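Inositol monophosphatase family protein (Staphylococcus aureus, PDB 5I3S) probably hydrolyses phosphate esters of inositol or related sugars, as a bacterial member of the metal-dependent inositol monophosphatase family with the sugar phosphatase fold. Local coordinates at residues G165-E170 against D260-L265; A223-G228 against Q264-R269. One frame throughout, in Å; residues are numbered along the deposited sequence.

Overall arrangement
Both contacts use the C-terminal helix 259-270, interaction 1 against helix 164-174 and interaction 2 against the turn that leaves edge strand 222-224. Their centres lie about 9 Å apart, on the same side of the chain's centre, at about 22 and 17 Å from it. Two apolar junctions make them continuous: Leu262 CB meets Leu227 CD2 at 3.5 Å, and Phe168 CZ approaches Leu226 CD1 to 4.0 Å. Helix 259-270 thus packs against both a crossover helix and the turn at the edge of the five-stranded sheet, and Phe168 with Leu226 joins those two partners directly. Neither contact includes the DPIDGT sequence, which matches the family motif that in relatives supplies metal ligands.

Interaction 1. Residues G165-E170 against D260-L265; sequences GEIFKE and DALIQL
Ile167 and Ala261 make the closest approach between residues 165-170 and 260-265, with Ile167 CD1 at 4.2 Å from Ala261 CB. The same methyl carbon lies 4.4 Å from Leu262 CG, so one branch of a single isoleucine carries both apolar contacts. With chi2 at 162°, Ile167 CD1 is anti to CA and the CG1 arm is extended, which takes it across the interval between the helices to meet two successive residues of 260-265. The backbones stay well apart: the nearest CA atoms, those of Ile167 and Leu262, are 8.7 Å from each other. With 125 Å² buried between the two segments, summed over both, this is a small, wholly apolar contact crossed by no hydrogen bond.

Helix 164-174 links strand 151-153 to its parallel neighbour 177-179 in the five-stranded sheet, a beta-alpha-beta crossover. The contact thus sets the crossover helix beside the C-terminal helix in the layered alpha/beta architecture of the inositol monophosphatase family. Leu255 of helix 244-255 touches both Ile167 and Leu262, while Ile163 packs on Ala261, enlarging the apolar cluster.

No polar bond joins the segments; within 165-170, Lys169 NZ reaches Glu166 OE1 at 3.3 Å, a salt bridge with a weak hydrogen bond over one turn, and Lys169 also packs on Leu159 of the second subunit. In the other helix the backbone bond from Leu265 N to Ala261 O, 3.0 Å long, belongs to the regular helical pattern.

Interaction 2. Residues A223-G228 against Q264-R269; sequences ASNLLG and QLHEQR
Leu227 and His266 mark the nearest backbone approach, their CA atoms 8.7 Å apart, where a turn at the end of edge strand 222-224 faces the C-terminal helix 259-270. Asn225 to Gly228 form a type I beta turn closed by Gly228 N on Asn225 O at 3.1 Å, and superposed on it is an Asx turn, in which Asn225 OD1 accepts from Leu227 N at 2.9 Å. That second bond is bent: its N-H...O angle is 131°, and the donor stands above the carbonyl plane. Gly228 completes the turn with a positive phi. In the inositol monophosphatase fold this joins the edge of the five-stranded sheet to the last helix.

Across the contact, His266 is the meeting point on the helix. Its CG is anti to the backbone N (chi1 -176°), extending the imidazole toward the turn. Leu227 CD1 sits over one face, 4.0 Å from His266 CG and displaced toward the rim of the ring. Asn225 ND2 approaches His266 CE1 to 3.8 Å, with amide and imidazole planes 71° apart; this is a van der Waals contact, and no hydrogen bond crosses between the segments.

The amide is held from both ends: OD1 also accepts from Glu229 N, just after the turn, and ND2 hydrogen-bonds Asn237 OD1 of strand 237-242, which fixes its rotation. Leu227 also packs on Ile263. Asn225 O has a second donor besides Gly228 N, for Ser224 OG reaches it at 2.6 Å, in the carbonyl plane and on a lone pair.

Interaction 1. Residues G165-E170 against D260-L265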
ATOM      1  N   GLY A 165      -5.529  10.891 -17.061  1.00 32.32           N
ATOM      2  CA  GLY A 165      -6.590  10.937 -16.063  1.00 29.87           C
ATOM      3  C   GLY A 165      -7.898  10.351 -16.529  1.00 29.86           C
ATOM      4  O   GLY A 165      -8.397   9.408 -15.917  1.00 25.68           O
ATOM      5  N   GLU A 166      -8.418  10.860 -17.646  1.00 31.01           N
ATOM      6  CA  GLU A 166      -9.757  10.482 -18.092  1.00 34.77           C
ATOM      7  C   GLU A 166      -9.802   9.022 -18.473  1.00 34.04           C
ATOM      8  O   GLU A 166     -10.738   8.302 -18.119  1.00 40.13           O
ATOM      9  CB  GLU A 166     -10.259  11.348 -19.270  1.00 39.96           C
ATOM     10  CG  GLU A 166     -11.025  12.603 -18.871  1.00 46.24           C
ATOM     11  CD  GLU A 166     -12.283  12.312 -18.053  1.00 50.55           C
ATOM     12  OE1 GLU A 166     -12.319  12.671 -16.852  1.00 52.98           O
ATOM     13  OE2 GLU A 166     -13.232  11.718 -18.601  1.00 55.16           O
ATOM     14  N   ILE A 167      -8.749   8.589 -19.145  1.00 30.72           N
ATOM     15  CA  ILE A 167      -8.584   7.203 -19.553  1.00 28.00           C
ATOM     16  C   ILE A 167      -8.464   6.264 -18.364  1.00 27.17           C
ATOM     17  O   ILE A 167      -9.214   5.296 -18.296  1.00 28.21           O
ATOM     18  CB  ILE A 167      -7.394   7.081 -20.511  1.00 27.22           C
ATOM     19  CG1 ILE A 167      -7.692   7.893 -21.793  1.00 25.50           C
ATOM     20  CG2 ILE A 167      -7.129   5.636 -20.842  1.00 26.43           C
ATOM     21  CD1 ILE A 167      -6.460   8.220 -22.611  1.00 26.02           C
ATOM     22  N   PHE A 168      -7.601   6.554 -17.390  1.00 25.36           N
ATOM     23  CA  PHE A 168      -7.562   5.684 -16.193  1.00 26.36           C
ATOM     24  C   PHE A 168      -8.828   5.749 -15.289  1.00 28.26           C
ATOM     25  O   PHE A 168      -9.106   4.797 -14.523  1.00 25.21           O
ATOM     26  CB  PHE A 168      -6.289   5.897 -15.342  1.00 26.57           C
ATOM     27  CG  PHE A 168      -5.005   5.312 -15.921  1.00 25.44           C
ATOM     28  CD1 PHE A 168      -4.940   4.019 -16.409  1.00 26.05           C
ATOM     29  CD2 PHE A 168      -3.805   6.037 -15.835  1.00 26.46           C
ATOM     30  CE1 PHE A 168      -3.730   3.481 -16.860  1.00 24.81           C
ATOM     31  CE2 PHE A 168      -2.602   5.507 -16.295  1.00 24.22           C
ATOM     32  CZ  PHE A 168      -2.573   4.236 -16.818  1.00 23.53           C
ATOM     33  N   LYS A 169      -9.622   6.827 -15.384  1.00 32.05           N
ATOM     34  CA  LYS A 169     -10.819   6.982 -14.523  1.00 31.32           C
ATOM     35  C   LYS A 169     -11.835   5.877 -14.689  1.00 28.48           C
ATOM     36  O   LYS A 169     -12.377   5.405 -13.707  1.00 25.72           O
ATOM     37  CB  LYS A 169     -11.532   8.326 -14.726  1.00 38.01           C
ATOM     38  CG  LYS A 169     -11.364   9.303 -13.559  1.00 43.99           C
ATOM     39  CD  LYS A 169     -10.242  10.323 -13.736  1.00 47.19           C
ATOM     40  CE  LYS A 169     -10.472  11.579 -12.921  1.00 49.28           C
ATOM     41  NZ  LYS A 169     -11.372  12.491 -13.670  1.00 55.66           N
ATOM     42  N   GLU A 170     -12.089   5.466 -15.927  1.00 27.04           N
ATOM     43  CA  GLU A 170     -13.068   4.425 -16.212  0.75 25.59           C
ATOM     44  C   GLU A 170     -12.598   3.089 -15.626  1.00 25.26           C
ATOM     45  O   GLU A 170     -13.358   2.393 -14.972  1.00 24.75           O
ATOM     46  CB  GLU A 170     -13.411   4.363 -17.734  1.00 26.68           C
ATOM     47  CG  GLU A 170     -14.485   5.382 -18.186  1.00 24.42           C
ATOM     48  N   ASP A 260      -5.560   6.013 -29.843  1.00 26.12           N
ATOM     49  CA  ASP A 260      -4.873   7.145 -30.545  1.00 27.24           C
ATOM     50  C   ASP A 260      -4.325   8.196 -29.545  1.00 24.91           C
ATOM     51  O   ASP A 260      -3.209   8.667 -29.679  1.00 26.82           O
ATOM     52  CB  ASP A 260      -5.807   7.805 -31.578  1.00 27.52           C
ATOM     53  CG  ASP A 260      -6.124   6.903 -32.786  1.00 29.30           C
ATOM     54  OD1 ASP A 260      -7.300   6.905 -33.196  1.00 31.53           O
ATOM     55  OD2 ASP A 260      -5.231   6.202 -33.341  1.00 31.20           O
ATOM     56  N   ALA A 261      -5.110   8.497 -28.524  1.00 21.67           N
ATOM     57  CA  ALA A 261      -4.691   9.348 -27.437  1.00 21.29           C
ATOM     58  C   ALA A 261      -3.526   8.721 -26.654  1.00 21.97           C
ATOM     59  O   ALA A 261      -2.554   9.423 -26.342  1.00 22.75           O
ATOM     60  CB  ALA A 261      -5.882   9.664 -26.537  1.00 20.54           C
ATOM     61  N   LEU A 262      -3.591   7.412 -26.362  1.00 21.42           N
ATOM     62  CA  LEU A 262      -2.453   6.741 -25.729  1.00 23.00           C
ATOM     63  C   LEU A 262      -1.224   6.735 -26.644  1.00 23.41           C
ATOM     64  O   LEU A 262      -0.080   6.946 -26.149  1.00 21.38           O
ATOM     65  CB  LEU A 262      -2.782   5.300 -25.312  1.00 24.02           C
ATOM     66  CG  LEU A 262      -3.730   5.146 -24.130  1.00 24.66           C
ATOM     67  CD1 LEU A 262      -4.271   3.731 -24.097  1.00 25.02           C
ATOM     68  CD2 LEU A 262      -3.018   5.456 -22.836  1.00 24.76           C
ATOM     69  N   ILE A 263      -1.420   6.547 -27.967  1.00 22.47           N
ATOM     70  CA  ILE A 263      -0.237   6.622 -28.892  1.00 23.48           C
ATOM     71  C   ILE A 263       0.439   7.973 -28.815  1.00 22.56           C
ATOM     72  O   ILE A 263       1.687   8.064 -28.750  1.00 20.44           O
ATOM     73  CB  ILE A 263      -0.579   6.297 -30.370  1.00 23.51           C
ATOM     74  CG1 ILE A 263      -0.877   4.790 -30.520  1.00 22.89           C
ATOM     75  CG2 ILE A 263       0.529   6.701 -31.313  1.00 21.94           C
ATOM     76  CD1 ILE A 263      -1.899   4.561 -31.598  1.00 23.38           C
ATOM     77  N   GLN A 264      -0.383   9.018 -28.802  1.00 23.64           N
ATOM     78  CA  GLN A 264       0.154  10.362 -28.796  1.00 27.77           C
ATOM     79  C   GLN A 264       0.939  10.617 -27.495  1.00 28.26           C
ATOM     80  O   GLN A 264       2.046  11.102 -27.556  1.00 25.82           O
ATOM     81  CB  GLN A 264      -0.929  11.412 -29.006  1.00 31.64           C
ATOM     82  CG  GLN A 264      -0.404  12.830 -28.793  1.00 36.39           C
ATOM     83  CD  GLN A 264      -1.188  13.863 -29.577  1.00 46.43           C
ATOM     84  OE1 GLN A 264      -1.249  13.808 -30.820  1.00 53.45           O
ATOM     85  NE2 GLN A 264      -1.796  14.819 -28.864  1.00 48.09           N
ATOM     86  N   LEU A 265       0.353  10.278 -26.339  1.00 30.30           N
ATOM     87  CA  LEU A 265       1.061  10.338 -25.048  1.00 29.51           C
ATOM     88  C   LEU A 265       2.377   9.604 -25.094  1.00 28.53           C
ATOM     89  O   LEU A 265       3.464  10.158 -24.757  1.00 28.76           O
ATOM     90  CB  LEU A 265       0.210   9.746 -23.928  1.00 29.48           C
ATOM     91  CG  LEU A 265      -1.024  10.548 -23.501  1.00 29.66           C
ATOM     92  CD1 LEU A 265      -1.653   9.805 -22.355  1.00 29.98           C
ATOM     93  CD2 LEU A 265      -0.694  11.985 -23.096  1.00 31.33           C
TER

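Interaction 2. Residues A223-G228 against Q264-R269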
ATOM      1  N   ALA A 223       1.983  -9.231 -19.395  1.00 21.98           N
ATOM      2  CA  ALA A 223       2.562  -7.932 -19.346  1.00 21.59           C
ATOM      3  C   ALA A 223       2.612  -7.384 -20.736  1.00 18.72           C
ATOM      4  O   ALA A 223       2.957  -8.077 -21.639  1.00 16.56           O
ATOM      5  CB  ALA A 223       3.947  -7.985 -18.756  1.00 20.27           C
ATOM      6  N   SER A 224       2.251  -6.116 -20.841  1.00 17.68           N
ATOM      7  CA  SER A 224       2.413  -5.331 -22.006  1.00 16.68           C
ATOM      8  C   SER A 224       2.604  -3.882 -21.551  1.00 17.32           C
ATOM      9  O   SER A 224       2.608  -3.603 -20.366  1.00 16.39           O
ATOM     10  CB  SER A 224       1.152  -5.416 -22.863  1.00 14.83           C
ATOM     11  OG  SER A 224       0.076  -4.756 -22.224  1.00 14.01           O
ATOM     12  N   ASN A 225       2.746  -2.979 -22.520  1.00 17.34           N
ATOM     13  CA  ASN A 225       2.622  -1.566 -22.269  1.00 17.08           C
ATOM     14  C   ASN A 225       1.160  -1.231 -22.476  1.00 17.73           C
ATOM     15  O   ASN A 225       0.324  -2.159 -22.661  1.00 16.55           O
ATOM     16  CB  ASN A 225       3.596  -0.768 -23.140  1.00 16.99           C
ATOM     17  CG  ASN A 225       3.180  -0.636 -24.580  1.00 16.25           C
ATOM     18  OD1 ASN A 225       2.201  -1.182 -25.055  1.00 17.83           O
ATOM     19  ND2 ASN A 225       3.954   0.117 -25.291  1.00 18.27           N
ATOM     20  N   LEU A 226       0.836   0.073 -22.401  1.00 17.90           N
ATOM     21  CA  LEU A 226      -0.550   0.511 -22.488  1.00 16.68           C
ATOM     22  C   LEU A 226      -1.165   0.380 -23.878  1.00 16.67           C
ATOM     23  O   LEU A 226      -2.397   0.441 -24.002  1.00 14.99           O
ATOM     24  CB  LEU A 226      -0.714   1.927 -21.972  1.00 16.52           C
ATOM     25  CG  LEU A 226      -0.434   2.130 -20.457  1.00 17.67           C
ATOM     26  CD1 LEU A 226      -0.450   3.611 -20.128  1.00 16.41           C
ATOM     27  CD2 LEU A 226      -1.370   1.375 -19.524  1.00 17.00           C
ATOM     28  N   LEU A 227      -0.315   0.204 -24.904  1.00 16.94           N
ATOM     29  CA  LEU A 227      -0.766  -0.036 -26.272  1.00 17.64           C
ATOM     30  C   LEU A 227      -0.818  -1.541 -26.587  1.00 18.65           C
ATOM     31  O   LEU A 227      -0.983  -1.891 -27.749  1.00 19.76           O
ATOM     32  CB  LEU A 227       0.197   0.629 -27.240  1.00 17.59           C
ATOM     33  CG  LEU A 227       0.413   2.105 -26.961  1.00 19.19           C
ATOM     34  CD1 LEU A 227       1.446   2.731 -27.910  1.00 19.52           C
ATOM     35  CD2 LEU A 227      -0.925   2.826 -27.040  1.00 19.71           C
ATOM     36  N   GLY A 228      -0.593  -2.407 -25.591  1.00 18.01           N
ATOM     37  CA  GLY A 228      -0.511  -3.856 -25.787  1.00 17.96           C
ATOM     38  C   GLY A 228       0.783  -4.390 -26.405  1.00 18.48           C
ATOM     39  O   GLY A 228       0.815  -5.523 -26.854  1.00 17.57           O
ATOM     40  N   GLN A 264      -0.383   9.018 -28.802  1.00 23.64           N
ATOM     41  CA  GLN A 264       0.154  10.362 -28.796  1.00 27.77           C
ATOM     42  C   GLN A 264       0.939  10.617 -27.495  1.00 28.26           C
ATOM     43  O   GLN A 264       2.046  11.102 -27.556  1.00 25.82           O
ATOM     44  CB  GLN A 264      -0.929  11.412 -29.006  1.00 31.64           C
ATOM     45  CG  GLN A 264      -0.404  12.830 -28.793  1.00 36.39           C
ATOM     46  CD  GLN A 264      -1.188  13.863 -29.577  1.00 46.43           C
ATOM     47  OE1 GLN A 264      -1.249  13.808 -30.820  1.00 53.45           O
ATOM     48  NE2 GLN A 264      -1.796  14.819 -28.864  1.00 48.09           N
ATOM     49  N   LEU A 265       0.353  10.278 -26.339  1.00 30.30           N
ATOM     50  CA  LEU A 265       1.061  10.338 -25.048  1.00 29.51           C
ATOM     51  C   LEU A 265       2.377   9.604 -25.094  1.00 28.53           C
ATOM     52  O   LEU A 265       3.464  10.158 -24.757  1.00 28.76           O
ATOM     53  CB  LEU A 265       0.210   9.746 -23.928  1.00 29.48           C
ATOM     54  CG  LEU A 265      -1.024  10.548 -23.501  1.00 29.66           C
ATOM     55  CD1 LEU A 265      -1.653   9.805 -22.355  1.00 29.98           C
ATOM     56  CD2 LEU A 265      -0.694  11.985 -23.096  1.00 31.33           C
ATOM     57  N   HIS A 266       2.288   8.369 -25.552  1.00 24.27           N
ATOM     58  CA  HIS A 266       3.472   7.528 -25.679  1.00 22.73           C
ATOM     59  C   HIS A 266       4.575   8.182 -26.518  1.00 23.73           C
ATOM     60  O   HIS A 266       5.735   8.195 -26.097  1.00 24.25           O
ATOM     61  CB  HIS A 266       3.069   6.155 -26.261  1.00 21.46           C
ATOM     62  CG  HIS A 266       4.196   5.190 -26.332  1.00 20.41           C
ATOM     63  ND1 HIS A 266       4.430   4.246 -25.353  1.00 20.00           N
ATOM     64  CD2 HIS A 266       5.196   5.062 -27.233  1.00 19.55           C
ATOM     65  CE1 HIS A 266       5.505   3.552 -25.676  1.00 18.94           C
ATOM     66  NE2 HIS A 266       5.995   4.038 -26.801  1.00 18.85           N
ATOM     67  N   GLU A 267       4.243   8.693 -27.710  1.00 24.08           N
ATOM     68  CA  GLU A 267       5.266   9.335 -28.557  1.00 24.69           C
ATOM     69  C   GLU A 267       5.838  10.594 -27.857  1.00 25.64           C
ATOM     70  O   GLU A 267       7.058  10.812 -27.856  1.00 22.71           O
ATOM     71  CB  GLU A 267       4.742   9.662 -29.967  1.00 24.34           C
ATOM     72  CG  GLU A 267       4.401   8.437 -30.803  1.00 24.98           C
ATOM     73  CD  GLU A 267       5.619   7.604 -31.191  1.00 26.82           C
ATOM     74  OE1 GLU A 267       6.749   8.130 -31.131  1.00 29.76           O
ATOM     75  OE2 GLU A 267       5.458   6.415 -31.564  1.00 26.44           O
ATOM     76  N   GLN A 268       4.973  11.378 -27.229  1.00 25.69           N
ATOM     77  CA  GLN A 268       5.438  12.594 -26.506  1.00 30.54           C
ATOM     78  C   GLN A 268       6.419  12.281 -25.346  1.00 30.52           C
ATOM     79  O   GLN A 268       7.373  13.047 -25.090  1.00 34.38           O
ATOM     80  CB  GLN A 268       4.225  13.420 -25.997  1.00 29.19           C
ATOM     81  CG  GLN A 268       3.393  14.031 -27.110  1.00 28.68           C
ATOM     82  CD  GLN A 268       2.023  14.533 -26.677  1.00 32.51           C
ATOM     83  OE1 GLN A 268       1.356  15.221 -27.453  1.00 34.15           O
ATOM     84  NE2 GLN A 268       1.594  14.215 -25.445  1.00 34.85           N
ATOM     85  N   ARG A 269       6.200  11.146 -24.674  1.00 30.36           N
ATOM     86  CA  ARG A 269       6.996  10.729 -23.507  1.00 29.27           C
ATOM     87  C   ARG A 269       8.315  10.054 -23.924  1.00 29.41           C
ATOM     88  O   ARG A 269       9.371  10.372 -23.383  1.00 31.85           O
ATOM     89  CB  ARG A 269       6.146   9.791 -22.638  1.00 32.05           C
ATOM     90  CG  ARG A 269       6.629   9.584 -21.211  1.00 35.27           C
ATOM     91  CD  ARG A 269       5.747   8.593 -20.480  1.00 33.74           C
ATOM     92  NE  ARG A 269       4.650   9.224 -19.752  1.00 33.54           N
ATOM     93  CZ  ARG A 269       4.772   9.849 -18.571  1.00 36.80           C
ATOM     94  NH1 ARG A 269       5.960   9.970 -17.961  1.00 35.28           N
ATOM     95  NH2 ARG A 269       3.690  10.379 -17.986  1.00 35.55           N
TER